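Local atomic coordinates of Exo-beta-1,3-glucanase (Streptomyces sp. SirexAA-E, PDB entry 4PEY), a protein that hydrolyses laminarin and laminarioligosaccharides as an exo-acting family 55 glycoside hydrolase, releasing glucose and laminaribiose. Residues Ser47-Gly51 against Gln106-Arg110. The protein carries 1 engineered substitution. Sequence-based numbering, arbitrary orientation.
Sequences SNQFG and QNFWR
Gln49 reaches across to Gln106 and joins the two loops by an amide-amide hydrogen bond, Gln49 NE2 donating an N-H to Gln106 OE1 at 2.9 Å with an N-H...O angle of 157°. The acceptor lies close to the plane of the Gln49 amide, whereas the donor is tilted from the Gln106 carbonyl plane, and the two side chains meet nearly at right angles. With CG turned opposite the backbone N (chi1 -180°) and the rest of the chain extended, Gln49 carries its amide to the edge of the Phe108 ring, where Gln49 OE1 sits 3.6 Å from Phe108 CE2. The same oxygen is hydrogen-bonded to His406 NE2. Nearer the backbone of Gln49, Trp109 CZ3 lies 3.5 Å from Gln49 O, which is also bonded to the Tyr74 hydroxyl, and Trp109 CH2 packs 4.0 Å from Phe50 CE1. Gln49 CG in turn covers one face of the Phe50 ring. Behind this layer, Arg110 grips Phe108 O side-on, NH2 on a lone pair in the carbonyl plane and NE from above it, which probably steadies the turn carrying Phe108 and Trp109. Replacing Gln49 with alanine would probably leave Gln106 OE1 and His406 NE2 without this partner and uncover the Phe50 face on which CG rests. Gln106 and Phe108 touch a bound glucose, which places the buried Gln49 amide one shell behind the sugar, consistent with its orienting Gln106.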
ATOM      1  N   SER A  47       9.074 -10.107  15.663  0.73 14.67           N
ATOM      2  CA  SER A  47       8.259  -9.213  16.481  0.73 16.17           C
ATOM      3  C   SER A  47       8.855  -7.810  16.535  0.73 16.38           C
ATOM      4  O   SER A  47       8.520  -7.018  17.419  0.73 17.38           O
ATOM      5  CB  SER A  47       8.097  -9.773  17.897  0.73 17.55           C
ATOM      6  OG  SER A  47       9.354  -9.956  18.518  0.73 18.57           O
ATOM      7  N   ASN A  48       9.730  -7.503  15.582  1.00 15.44           N
ATOM      8  CA  ASN A  48      10.421  -6.209  15.558  1.00 15.41           C
ATOM      9  C   ASN A  48       9.571  -5.136  14.879  1.00 14.33           C
ATOM     10  O   ASN A  48       9.946  -4.600  13.838  1.00 15.48           O
ATOM     11  CB  ASN A  48      11.771  -6.365  14.848  1.00 15.57           C
ATOM     12  CG  ASN A  48      12.744  -5.248  15.169  1.00 17.95           C
ATOM     13  OD1 ASN A  48      12.440  -4.336  15.944  1.00 19.28           O
ATOM     14  ND2 ASN A  48      13.932  -5.324  14.582  1.00 17.91           N
ATOM     15  N   GLN A  49       8.424  -4.823  15.479  1.00 14.25           N
ATOM     16  CA  GLN A  49       7.414  -4.012  14.803  1.00 13.45           C
ATOM     17  C   GLN A  49       7.890  -2.581  14.529  1.00 13.65           C
ATOM     18  O   GLN A  49       7.538  -1.992  13.495  1.00 14.13           O
ATOM     19  CB  GLN A  49       6.103  -3.984  15.605  1.00 13.70           C
ATOM     20  CG  GLN A  49       5.033  -3.142  14.912  1.00 13.63           C
ATOM     21  CD  GLN A  49       3.632  -3.270  15.489  1.00 15.48           C
ATOM     22  OE1 GLN A  49       2.687  -2.708  14.940  1.00 16.36           O
ATOM     23  NE2 GLN A  49       3.491  -3.991  16.594  1.00 17.24           N
ATOM     24  N   PHE A  50       8.693  -2.023  15.430  1.00 14.15           N
ATOM     25  CA  PHE A  50       9.093  -0.623  15.288  1.00 13.87           C
ATOM     26  C   PHE A  50      10.606  -0.388  15.279  1.00 14.60           C
ATOM     27  O   PHE A  50      11.057   0.747  15.428  1.00 17.14           O
ATOM     28  CB  PHE A  50       8.452   0.214  16.404  1.00 13.38           C
ATOM     29  CG  PHE A  50       6.950   0.255  16.341  1.00 12.13           C
ATOM     30  CD1 PHE A  50       6.304   0.921  15.299  1.00 13.49           C
ATOM     31  CD2 PHE A  50       6.177  -0.363  17.320  1.00 13.26           C
ATOM     32  CE1 PHE A  50       4.921   0.969  15.236  1.00 13.57           C
ATOM     33  CE2 PHE A  50       4.786  -0.320  17.259  1.00 14.61           C
ATOM     34  CZ  PHE A  50       4.159   0.346  16.222  1.00 14.64           C
ATOM     35  N   GLY A  51      11.385  -1.446  15.081  1.00 14.86           N
ATOM     36  CA  GLY A  51      12.828  -1.313  15.062  1.00 14.83           C
ATOM     37  C   GLY A  51      13.325  -0.653  13.790  1.00 14.16           C
ATOM     38  O   GLY A  51      12.552  -0.421  12.856  1.00 14.76           O
ATOM     39  N   GLN A 106      -1.411  -6.848  13.108  1.00 13.14           N
ATOM     40  CA  GLN A 106      -0.221  -5.993  13.132  1.00 11.65           C
ATOM     41  C   GLN A 106       0.886  -6.546  12.223  1.00 11.67           C
ATOM     42  O   GLN A 106       2.054  -6.175  12.355  1.00 13.08           O
ATOM     43  CB  GLN A 106       0.274  -5.791  14.578  1.00 12.65           C
ATOM     44  CG  GLN A 106      -0.789  -5.043  15.398  1.00 13.21           C
ATOM     45  CD  GLN A 106      -0.402  -4.684  16.818  1.00 14.52           C
ATOM     46  OE1 GLN A 106       0.765  -4.746  17.212  1.00 17.48           O
ATOM     47  NE2 GLN A 106      -1.401  -4.280  17.598  1.00 15.86           N
ATOM     48  N   ASN A 107       0.509  -7.401  11.273  1.00 11.17           N
ATOM     49  CA  ASN A 107       1.481  -7.963  10.331  1.00 11.48           C
ATOM     50  C   ASN A 107       1.705  -7.004   9.153  1.00 11.21           C
ATOM     51  O   ASN A 107       1.171  -7.207   8.049  1.00 12.03           O
ATOM     52  CB  ASN A 107       1.030  -9.347   9.842  1.00 12.05           C
ATOM     53  CG  ASN A 107       1.308 -10.450  10.869  1.00 11.50           C
ATOM     54  OD1 ASN A 107       1.913 -10.195  11.914  1.00 13.10           O
ATOM     55  ND2 ASN A 107       0.867 -11.680  10.575  1.00 12.94           N
ATOM     56  N   PHE A 108       2.506  -5.970   9.421  1.00 11.14           N
ATOM     57  CA  PHE A 108       2.744  -4.846   8.512  1.00 10.56           C
ATOM     58  C   PHE A 108       4.122  -4.878   7.858  1.00 10.30           C
ATOM     59  O   PHE A 108       5.009  -5.602   8.305  1.00 11.36           O
ATOM     60  CB  PHE A 108       2.670  -3.502   9.252  1.00 11.24           C
ATOM     61  CG  PHE A 108       1.441  -3.294  10.101  1.00 10.68           C
ATOM     62  CD1 PHE A 108       0.168  -3.574   9.619  1.00 12.09           C
ATOM     63  CD2 PHE A 108       1.570  -2.765  11.383  1.00 11.77           C
ATOM     64  CE1 PHE A 108      -0.954  -3.345  10.416  1.00 12.13           C
ATOM     65  CE2 PHE A 108       0.458  -2.520  12.178  1.00 11.41           C
ATOM     66  CZ  PHE A 108      -0.808  -2.812  11.694  1.00 11.87           C
ATOM     67  N   TRP A 109       4.290  -4.026   6.843  1.00 10.49           N
ATOM     68  CA  TRP A 109       5.593  -3.589   6.319  1.00 10.98           C
ATOM     69  C   TRP A 109       6.485  -4.752   5.890  1.00 11.17           C
ATOM     70  O   TRP A 109       7.569  -4.962   6.435  1.00 12.41           O
ATOM     71  CB  TRP A 109       6.338  -2.697   7.348  1.00 11.32           C
ATOM     72  CG  TRP A 109       5.552  -1.458   7.754  1.00 10.98           C
ATOM     73  CD1 TRP A 109       5.029  -0.504   6.923  1.00 11.40           C
ATOM     74  CD2 TRP A 109       5.197  -1.060   9.090  1.00 10.47           C
ATOM     75  NE1 TRP A 109       4.368   0.457   7.656  1.00 11.20           N
ATOM     76  CE2 TRP A 109       4.456   0.137   8.989  1.00 10.70           C
ATOM     77  CE3 TRP A 109       5.437  -1.595  10.362  1.00 11.31           C
ATOM     78  CZ2 TRP A 109       3.935   0.792  10.105  1.00 11.68           C
ATOM     79  CZ3 TRP A 109       4.917  -0.948  11.469  1.00 11.84           C
ATOM     80  CH2 TRP A 109       4.175   0.237  11.337  1.00 11.61           C
ATOM     81  N   ARG A 110       6.028  -5.498   4.890  1.00 10.71           N
ATOM     82  CA  ARG A 110       6.839  -6.572   4.321  1.00  9.60           C
ATOM     83  C   ARG A 110       6.347  -6.805   2.898  1.00 11.13           C
ATOM     84  O   ARG A 110       5.321  -6.254   2.511  1.00 12.25           O
ATOM     85  CB  ARG A 110       6.754  -7.843   5.181  1.00 10.38           C
ATOM     86  CG  ARG A 110       5.353  -8.466   5.288  1.00 11.30           C
ATOM     87  CD  ARG A 110       5.233  -9.330   6.545  1.00 11.92           C
ATOM     88  NE  ARG A 110       5.156  -8.492   7.740  1.00 12.63           N
ATOM     89  CZ  ARG A 110       5.269  -8.931   8.991  1.00 11.51           C
ATOM     90  NH1 ARG A 110       5.509 -10.223   9.238  1.00 12.84           N
ATOM     91  NH2 ARG A 110       5.169  -8.070   9.998  1.00 11.80           N
TER